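Local coordinates for DUF3828 domain-containing protein (Bacteroides thetaiotaomicron, PDB 3KZT) that is of unknown function, a probable lipoprotein of a gut Bacteroides that packs helices against an antiparallel beta sheet, at residues K93-K98 against Y105-T110; I81-D86 against S122-V127. One frame throughout, in Å; residues are numbered along the deposited sequence. Where two conformers were deposited one is given.

Contact 1: K93-K98 against Y105-T110; sequences KTLSVK and YEVNYT. With EDO (1,2-ethanediol), chain C.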
ATOM      1  N   LYS A  93       2.068  -5.408  -5.432  1.00 16.75           N
ATOM      2  CA  LYS A  93       1.578  -6.696  -4.906  0.50 16.98           C
ATOM      3  C   LYS A  93       2.650  -7.807  -5.049  1.00 17.07           C
ATOM      4  O   LYS A  93       2.633  -8.773  -4.292  1.00 17.37           O
ATOM      5  CB  LYS A  93       0.225  -7.099  -5.522  0.50 17.06           C
ATOM      6  CG  LYS A  93      -0.966  -6.319  -4.906  0.50 17.43           C
ATOM      7  CD  LYS A  93      -2.327  -6.898  -5.308  0.50 17.71           C
ATOM      8  CE  LYS A  93      -2.834  -6.332  -6.627  0.50 17.89           C
ATOM      9  NZ  LYS A  93      -3.352  -4.937  -6.476  0.50 17.90           N
ATOM     10  N   THR A  94       3.591  -7.642  -6.008  1.00 17.01           N
ATOM     11  CA  THR A  94       4.744  -8.554  -6.189  1.00 16.95           C
ATOM     12  C   THR A  94       6.007  -8.123  -5.379  1.00 17.23           C
ATOM     13  O   THR A  94       7.086  -8.692  -5.589  1.00 17.56           O
ATOM     14  CB  THR A  94       5.159  -8.639  -7.703  1.00 16.92           C
ATOM     15  OG1 THR A  94       5.694  -7.374  -8.131  1.00 15.85           O
ATOM     16  CG2 THR A  94       3.979  -9.016  -8.562  1.00 16.43           C
ATOM     17  N   LEU A  95       5.886  -7.131  -4.472  1.00 17.45           N
ATOM     18  CA  LEU A  95       7.029  -6.657  -3.683  1.00 17.49           C
ATOM     19  C   LEU A  95       7.580  -7.776  -2.791  1.00 17.52           C
ATOM     20  O   LEU A  95       6.823  -8.477  -2.127  1.00 17.13           O
ATOM     21  CB  LEU A  95       6.651  -5.450  -2.799  1.00 17.79           C
ATOM     22  CG  LEU A  95       7.767  -4.809  -1.941  1.00 17.84           C
ATOM     23  CD1 LEU A  95       8.828  -4.219  -2.839  1.00 17.35           C
ATOM     24  CD2 LEU A  95       7.180  -3.756  -1.005  1.00 17.83           C
ATOM     25  N   SER A  96       8.902  -7.918  -2.805  1.00 17.70           N
ATOM     26  CA  SER A  96       9.618  -8.935  -2.038  1.00 17.63           C
ATOM     27  C   SER A  96      10.977  -8.337  -1.699  1.00 17.68           C
ATOM     28  O   SER A  96      11.696  -7.930  -2.601  1.00 17.19           O
ATOM     29  CB  SER A  96       9.790 -10.187  -2.896  1.00 17.74           C
ATOM     30  OG  SER A  96      10.497 -11.196  -2.222  1.00 18.29           O
ATOM     31  N   VAL A  97      11.295  -8.247  -0.401  1.00 17.92           N
ATOM     32  CA  VAL A  97      12.582  -7.732   0.073  1.00 18.02           C
ATOM     33  C   VAL A  97      13.348  -8.867   0.737  1.00 18.35           C
ATOM     34  O   VAL A  97      12.742  -9.709   1.403  1.00 18.51           O
ATOM     35  CB  VAL A  97      12.416  -6.577   1.069  1.00 18.04           C
ATOM     36  CG1 VAL A  97      13.796  -5.946   1.383  1.00 17.40           C
ATOM     37  CG2 VAL A  97      11.467  -5.521   0.506  1.00 18.01           C
ATOM     38  N   LYS A  98      14.672  -8.902   0.533  1.00 18.49           N
ATOM     39  CA  LYS A  98      15.525  -9.900   1.171  1.00 18.85           C
ATOM     40  C   LYS A  98      16.916  -9.358   1.422  1.00 18.87           C
ATOM     41  O   LYS A  98      17.360  -8.414   0.750  1.00 19.31           O
ATOM     42  CB  LYS A  98      15.585 -11.200   0.343  1.00 19.10           C
ATOM     43  CG  LYS A  98      16.524 -11.208  -0.895  1.00 20.13           C
ATOM     44  CD  LYS A  98      16.472 -12.568  -1.580  1.00 21.77           C
ATOM     45  CE  LYS A  98      17.605 -12.754  -2.570  1.00 22.35           C
ATOM     46  NZ  LYS A  98      17.521 -14.095  -3.211  1.00 23.67           N
ATOM     47  N   TYR A 105      20.378  -4.931   1.185  1.00 17.47           N
ATOM     48  CA  TYR A 105      19.145  -5.692   0.985  1.00 17.43           C
ATOM     49  C   TYR A 105      18.767  -5.477  -0.474  1.00 17.69           C
ATOM     50  O   TYR A 105      19.249  -4.531  -1.094  1.00 17.96           O
ATOM     51  CB  TYR A 105      18.039  -5.182   1.950  1.00 17.49           C
ATOM     52  CG  TYR A 105      18.397  -5.423   3.401  1.00 16.64           C
ATOM     53  CD1 TYR A 105      19.260  -4.560   4.075  1.00 16.59           C
ATOM     54  CD2 TYR A 105      17.894  -6.523   4.097  1.00 15.89           C
ATOM     55  CE1 TYR A 105      19.623  -4.788   5.400  1.00 16.57           C
ATOM     56  CE2 TYR A 105      18.245  -6.762   5.427  1.00 15.96           C
ATOM     57  CZ  TYR A 105      19.104  -5.893   6.069  1.00 16.01           C
ATOM     58  OH  TYR A 105      19.466  -6.119   7.358  1.00 15.64           O
ATOM     59  N   GLU A 106      17.934  -6.356  -1.015  1.00 17.61           N
ATOM     60  CA  GLU A 106      17.490  -6.282  -2.412  1.00 17.71           C
ATOM     61  C   GLU A 106      15.971  -6.142  -2.416  1.00 17.64           C
ATOM     62  O   GLU A 106      15.293  -6.964  -1.817  1.00 17.48           O
ATOM     63  CB  GLU A 106      17.911  -7.560  -3.156  1.00 17.72           C
ATOM     64  CG  GLU A 106      17.465  -7.638  -4.623  1.00 18.19           C
ATOM     65  CD  GLU A 106      17.974  -8.880  -5.306  1.00 19.40           C
ATOM     66  OE1 GLU A 106      19.123  -8.852  -5.806  1.00 20.61           O
ATOM     67  OE2 GLU A 106      17.216  -9.871  -5.380  1.00 19.83           O
ATOM     68  N   VAL A 107      15.459  -5.098  -3.088  1.00 17.55           N
ATOM     69  CA  VAL A 107      14.014  -4.861  -3.243  1.00 17.66           C
ATOM     70  C   VAL A 107      13.612  -5.372  -4.629  1.00 17.87           C
ATOM     71  O   VAL A 107      14.026  -4.792  -5.641  1.00 18.02           O
ATOM     72  CB  VAL A 107      13.665  -3.364  -3.123  1.00 17.61           C
ATOM     73  CG1 VAL A 107      12.178  -3.125  -3.463  1.00 17.66           C
ATOM     74  CG2 VAL A 107      13.982  -2.861  -1.712  1.00 17.38           C
ATOM     75  N   ASN A 108      12.820  -6.451  -4.659  1.00 17.99           N
ATOM     76  CA  ASN A 108      12.349  -7.086  -5.902  1.00 18.03           C
ATOM     77  C   ASN A 108      10.869  -6.847  -6.124  1.00 18.07           C
ATOM     78  O   ASN A 108      10.082  -6.960  -5.180  1.00 18.19           O
ATOM     79  CB  ASN A 108      12.594  -8.589  -5.845  1.00 18.03           C
ATOM     80  CG  ASN A 108      14.060  -8.930  -5.759  1.00 18.66           C
ATOM     81  OD1 ASN A 108      14.809  -8.685  -6.690  1.00 17.59           O
ATOM     82  ND2 ASN A 108      14.484  -9.495  -4.613  1.00 21.34           N
ATOM     83  N   TYR A 109      10.495  -6.495  -7.365  1.00 17.80           N
ATOM     84  CA  TYR A 109       9.081  -6.379  -7.779  1.00 17.75           C
ATOM     85  C   TYR A 109       8.998  -6.451  -9.318  1.00 17.82           C
ATOM     86  O   TYR A 109       9.939  -6.082 -10.009  1.00 18.02           O
ATOM     87  CB  TYR A 109       8.404  -5.089  -7.237  1.00 17.56           C
ATOM     88  CG  TYR A 109       8.580  -3.834  -8.091  1.00 17.57           C
ATOM     89  CD1 TYR A 109       9.681  -3.007  -7.932  1.00 17.08           C
ATOM     90  CD2 TYR A 109       7.607  -3.466  -9.055  1.00 17.01           C
ATOM     91  CE1 TYR A 109       9.839  -1.851  -8.719  1.00 16.61           C
ATOM     92  CE2 TYR A 109       7.759  -2.336  -9.837  1.00 16.18           C
ATOM     93  CZ  TYR A 109       8.866  -1.526  -9.661  1.00 16.60           C
ATOM     94  OH  TYR A 109       9.001  -0.409 -10.434  1.00 15.84           O
ATOM     95  N   THR A 110       7.865  -6.925  -9.824  1.00 17.90           N
ATOM     96  CA  THR A 110       7.622  -7.044 -11.253  1.00 17.98           C
ATOM     97  C   THR A 110       6.819  -5.817 -11.724  1.00 18.48           C
ATOM     98  O   THR A 110       5.695  -5.589 -11.248  1.00 18.68           O
ATOM     99  CB  THR A 110       6.849  -8.321 -11.557  1.00 18.01           C
ATOM    100  OG1 THR A 110       7.571  -9.433 -11.022  1.00 17.37           O
ATOM    101  CG2 THR A 110       6.675  -8.510 -13.055  1.00 17.15           C
TER
HETATM  102  C1  EDO C 201      21.009  -2.823  10.256  1.00 46.50           C
HETATM  103  O1  EDO C 201      22.376  -2.580  10.606  1.00 47.01           O
HETATM  104  C2  EDO C 201      20.887  -3.080   8.760  1.00 46.26           C
HETATM  105  O2  EDO C 201      21.409  -4.373   8.420  1.00 45.17           O
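S96, V97 and K98 pair with N108, V107 and E106 as the two antiparallel strands of a beta hairpin, the first of which is an outermost strand of the sheet within this chain. S96 and N108 form a hydrogen-bonded pair: S96 N reaches N108 O at 2.8 Å, and N108 N returns the bond to S96 O. K98 and E106 do the same, with E106 N to K98 O nearly straight (167° at the hydrogen). V97 and V107 make the non-hydrogen-bonded pair between them, where V97 CA lies 3.4 Å from E106 O in a CA-H...O contact.

The hairpin joins strands 96-101 and 104-111 of a four-stranded meander in which each strand follows its neighbour in sequence. V97 and V107 share one face of it, and the V107 side chain packs on I31 of helix 13-41. L95 has CG anti to its backbone N (chi1 -178°), and its CD1 comes obliquely onto V107 CG1 at 3.6 Å.

On the other face the groups are polar. E106 and K98 run side by side and point the same way, but K98 NZ stays 4.8 Å from E106 OE2, so any attraction is at longer range. E106 OE2 instead takes N108 ND2 on its anti lone pair at 2.9 Å. The acceptor lies in the amide plane but also close to N108 OD1, at 3.0 Å, a second acceptor that has a weak hydrogen bond with S122 OG.

Ahead of the strand, T94 OG1 sits between its own N and carbonyl carbon (chi1 68°) and accepts T110 N at 2.8 Å, while also bonding to D91 O. At the opposite end, Y105 OH donates to O2 of an ethanediol, probably from the crystallisation liquor.

Contact 2: I81-D86 against S122-V127; sequences IIRAQD and SIPVRV. With SO4 (sulfate ion), chain F; SO4 (sulfate ion), chain E.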
ATOM      1  N   ILE A  81      14.196   5.083  -7.146  1.00 11.27           N
ATOM      2  CA  ILE A  81      13.647   4.261  -6.057  0.50 10.89           C
ATOM      3  C   ILE A  81      12.904   3.037  -6.630  1.00 10.75           C
ATOM      4  O   ILE A  81      13.094   1.926  -6.153  1.00 10.46           O
ATOM      5  CB  ILE A  81      12.692   5.081  -5.129  0.50 10.96           C
ATOM      6  CG1 ILE A  81      13.460   6.200  -4.389  0.50 10.79           C
ATOM      7  CG2 ILE A  81      12.026   4.155  -4.076  0.50 10.75           C
ATOM      8  CD1 ILE A  81      12.560   7.172  -3.654  0.50 10.23           C
ATOM      9  N   ILE A  82      12.080   3.269  -7.668  1.00 10.62           N
ATOM     10  CA  ILE A  82      11.306   2.190  -8.378  1.00 10.64           C
ATOM     11  C   ILE A  82      11.897   1.754  -9.753  1.00 10.64           C
ATOM     12  O   ILE A  82      11.413   0.767 -10.345  1.00 10.59           O
ATOM     13  CB  ILE A  82       9.773   2.566  -8.559  1.00 10.68           C
ATOM     14  CG1 ILE A  82       9.569   3.879  -9.339  1.00 11.35           C
ATOM     15  CG2 ILE A  82       9.092   2.678  -7.201  1.00 10.64           C
ATOM     16  CD1 ILE A  82       8.140   4.148  -9.755  1.00 11.53           C
ATOM     17  N   ARG A  83      12.934   2.466 -10.241  1.00 10.49           N
ATOM     18  CA  ARG A  83      13.523   2.244 -11.590  1.00 10.33           C
ATOM     19  C   ARG A  83      12.431   2.260 -12.665  1.00 10.14           C
ATOM     20  O   ARG A  83      12.312   1.335 -13.485  1.00 10.09           O
ATOM     21  CB  ARG A  83      14.363   0.960 -11.629  1.00 10.47           C
ATOM     22  CG  ARG A  83      15.566   1.031 -10.758  1.00 10.83           C
ATOM     23  CD  ARG A  83      16.383  -0.214 -10.860  1.00 11.46           C
ATOM     24  NE  ARG A  83      17.627  -0.094 -10.096  1.00 12.11           N
ATOM     25  CZ  ARG A  83      18.626  -0.992 -10.084  1.00 12.73           C
ATOM     26  NH1 ARG A  83      18.560  -2.132 -10.801  1.00 13.55           N
ATOM     27  NH2 ARG A  83      19.716  -0.751  -9.340  1.00 13.11           N
ATOM     28  N   ALA A  84      11.617   3.311 -12.616  1.00  9.84           N
ATOM     29  CA  ALA A  84      10.480   3.475 -13.508  1.00 10.02           C
ATOM     30  C   ALA A  84       9.996   4.912 -13.408  1.00 10.42           C
ATOM     31  O   ALA A  84      10.393   5.633 -12.489  1.00 10.21           O
ATOM     32  CB  ALA A  84       9.376   2.531 -13.124  1.00  9.71           C
ATOM     33  N   GLN A  85       9.170   5.326 -14.363  1.00 10.55           N
ATOM     34  CA  GLN A  85       8.536   6.658 -14.330  1.00 11.09           C
ATOM     35  C   GLN A  85       7.287   6.667 -13.440  1.00 11.39           C
ATOM     36  O   GLN A  85       6.988   7.666 -12.790  1.00 11.60           O
ATOM     37  CB  GLN A  85       8.121   7.095 -15.730  1.00 11.00           C
ATOM     38  CG  GLN A  85       9.281   7.300 -16.695  1.00 11.10           C
ATOM     39  CD  GLN A  85       8.841   7.900 -18.040  1.00 11.09           C
ATOM     40  OE1 GLN A  85       7.739   8.435 -18.169  1.00 11.39           O
ATOM     41  NE2 GLN A  85       9.715   7.818 -19.034  1.00  9.86           N
ATOM     42  N   ASP A  86       6.540   5.564 -13.473  1.00 11.94           N
ATOM     43  CA  ASP A  86       5.290   5.428 -12.762  1.00 12.27           C
ATOM     44  C   ASP A  86       5.122   3.939 -12.409  1.00 12.58           C
ATOM     45  O   ASP A  86       5.898   3.085 -12.889  1.00 12.41           O
ATOM     46  CB  ASP A  86       4.149   5.911 -13.694  1.00 12.35           C
ATOM     47  CG  ASP A  86       2.906   6.365 -12.956  1.00 12.73           C
ATOM     48  OD1 ASP A  86       2.735   6.076 -11.744  1.00 12.69           O
ATOM     49  OD2 ASP A  86       2.075   7.022 -13.609  1.00 13.20           O
ATOM     50  N   SER A 122      15.014  -5.020  -9.665  1.00 18.95           N
ATOM     51  CA  SER A 122      15.824  -5.447  -8.523  0.50 18.93           C
ATOM     52  C   SER A 122      16.766  -4.303  -8.085  1.00 19.11           C
ATOM     53  O   SER A 122      17.818  -4.094  -8.698  1.00 19.07           O
ATOM     54  CB  SER A 122      16.620  -6.696  -8.903  0.50 18.94           C
ATOM     55  OG  SER A 122      17.448  -7.118  -7.849  0.50 18.68           O
ATOM     56  N   ILE A 123      16.365  -3.567  -7.025  1.00 19.34           N
ATOM     57  CA  ILE A 123      17.135  -2.437  -6.481  1.00 19.33           C
ATOM     58  C   ILE A 123      17.908  -2.862  -5.203  1.00 19.24           C
ATOM     59  O   ILE A 123      17.268  -3.208  -4.186  1.00 19.07           O
ATOM     60  CB  ILE A 123      16.197  -1.210  -6.090  1.00 19.34           C
ATOM     61  CG1 ILE A 123      15.281  -0.792  -7.258  1.00 19.90           C
ATOM     62  CG2 ILE A 123      17.041  -0.009  -5.626  1.00 19.09           C
ATOM     63  CD1 ILE A 123      13.880  -1.400  -7.198  1.00 20.81           C
ATOM     64  N   PRO A 124      19.275  -2.860  -5.247  1.00 19.02           N
ATOM     65  CA  PRO A 124      19.989  -3.046  -3.983  1.00 18.90           C
ATOM     66  C   PRO A 124      19.847  -1.761  -3.144  1.00 18.80           C
ATOM     67  O   PRO A 124      20.030  -0.654  -3.697  1.00 18.60           O
ATOM     68  CB  PRO A 124      21.453  -3.248  -4.418  1.00 18.90           C
ATOM     69  CG  PRO A 124      21.415  -3.414  -5.919  1.00 18.83           C
ATOM     70  CD  PRO A 124      20.215  -2.717  -6.376  1.00 19.08           C
ATOM     71  N   VAL A 125      19.474  -1.909  -1.860  1.00 18.58           N
ATOM     72  CA  VAL A 125      19.346  -0.775  -0.924  1.00 18.18           C
ATOM     73  C   VAL A 125      20.118  -1.093   0.370  1.00 18.19           C
ATOM     74  O   VAL A 125      20.114  -2.249   0.832  1.00 18.43           O
ATOM     75  CB  VAL A 125      17.854  -0.409  -0.630  1.00 18.32           C
ATOM     76  CG1 VAL A 125      17.084  -0.214  -1.938  1.00 17.37           C
ATOM     77  CG2 VAL A 125      17.162  -1.452   0.260  1.00 17.49           C
ATOM     78  N   ARG A 126      20.794  -0.071   0.925  1.00 17.84           N
ATOM     79  CA  ARG A 126      21.586  -0.198   2.145  1.00 17.58           C
ATOM     80  C   ARG A 126      20.861   0.502   3.304  1.00 17.25           C
ATOM     81  O   ARG A 126      20.309   1.590   3.117  1.00 16.54           O
ATOM     82  CB  ARG A 126      22.968   0.398   1.954  1.00 17.74           C
ATOM     83  CG  ARG A 126      23.988  -0.176   2.917  1.00 19.38           C
ATOM     84  CD  ARG A 126      25.354   0.452   2.735  1.00 20.83           C
ATOM     85  NE  ARG A 126      25.513   1.736   3.420  1.00 22.28           N
ATOM     86  CZ  ARG A 126      26.607   2.517   3.343  1.00 24.01           C
ATOM     87  NH1 ARG A 126      27.677   2.172   2.580  1.00 24.92           N
ATOM     88  NH2 ARG A 126      26.642   3.672   4.030  1.00 24.26           N
ATOM     89  N   VAL A 127      20.905  -0.125   4.493  1.00 17.04           N
ATOM     90  CA  VAL A 127      20.170   0.318   5.693  1.00 16.93           C
ATOM     91  C   VAL A 127      21.125   0.730   6.819  1.00 17.32           C
ATOM     92  O   VAL A 127      22.110   0.045   7.060  1.00 17.32           O
ATOM     93  CB  VAL A 127      19.238  -0.829   6.227  1.00 16.86           C
ATOM     94  CG1 VAL A 127      18.620  -0.461   7.598  1.00 16.67           C
ATOM     95  CG2 VAL A 127      18.145  -1.132   5.222  1.00 16.43           C
TER
HETATM   96  S   SO4 F 204      22.208  -2.979  -9.703  0.70 60.55           S
HETATM   97  O1  SO4 F 204      22.327  -1.770  -8.884  0.70 60.49           O
HETATM   98  O2  SO4 F 204      20.837  -3.477  -9.679  0.70 60.20           O
HETATM   99  O3  SO4 F 204      23.100  -4.011  -9.173  0.70 60.90           O
HETATM  100  O4  SO4 F 204      22.584  -2.668 -11.083  0.70 60.90           O
HETATM  101  S   SO4 E 203      29.468  -1.215   1.911  0.70 67.85           S
HETATM  102  O1  SO4 E 203      30.071  -0.532   3.052  0.70 67.64           O
HETATM  103  O2  SO4 E 203      28.665  -2.349   2.379  0.70 67.65           O
HETATM  104  O3  SO4 E 203      30.531  -1.706   1.034  0.70 68.00           O
HETATM  105  O4  SO4 E 203      28.628  -0.272   1.175  0.70 67.46           O
HETATM  106  O   HOH W   1      16.419  -4.019 -11.925  1.00 15.79           O
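R83 and I123 meet where an irregular loop passes strand 119-130 without strand pairing, the nearest CA atoms, those of I81 and I123, being 7.6 Å apart. The loop follows helix 63-75, and in it R83 and A84 both face D79, a G1 beta bulge in which R83 has positive phi and psi (52° and 51°).

R83 does most of the reaching. Its chain is extended from CG to NE, and it slides past I123 in the opposite direction, with NE 3.7 Å from I123 CG1. The guanidinium then lies over the strand backbone: I123 CA sits over the centre of one face, 4.1 Å from its plane. S122 O is over a face as well, close to NH1 but at too poor an angle for a hydrogen bond. A water makes the polar link instead, accepting from both R83 NH1 and S122 N.

Further out on the same branch, I123 CD1 touches I81 O at 3.6 Å; that carbonyl bonds the Y35 hydroxyl.

A sulfate, probably from the crystallisation liquor, lies at the guanidinium edge and is also held by W104 NE1. P124 CD packs against the two sulfate oxygens R83 holds, 3.4 Å from O1. R83 NH1 donates to sulfate O2 at 2.9 Å, and R83 NH2, which also bonds T140 OG1, to sulfate O1 at 2.8 Å, with a weak third bond from NH2 to O2.

In the fold
The centres of the two contacts lie 9 Å apart, and both reach the same antiparallel sheet, whose strands 104-111 and 119-130 are neighbours. Along the chain contact 1 is nested inside the loop that contact 2 closes: 81-86 comes first, then the 96-111 hairpin, then 122-127. The two also touch directly. Y105 N bonds to V125 O between the central strands, and Y109 OH bonds to I82 O, tying the hairpin to the loop after helix 63-75. Helix 13-41 packs on residues of all three parts: V107 of the hairpin, V127 of the central strand, and I81 of the loop, which touches F34 and Y38.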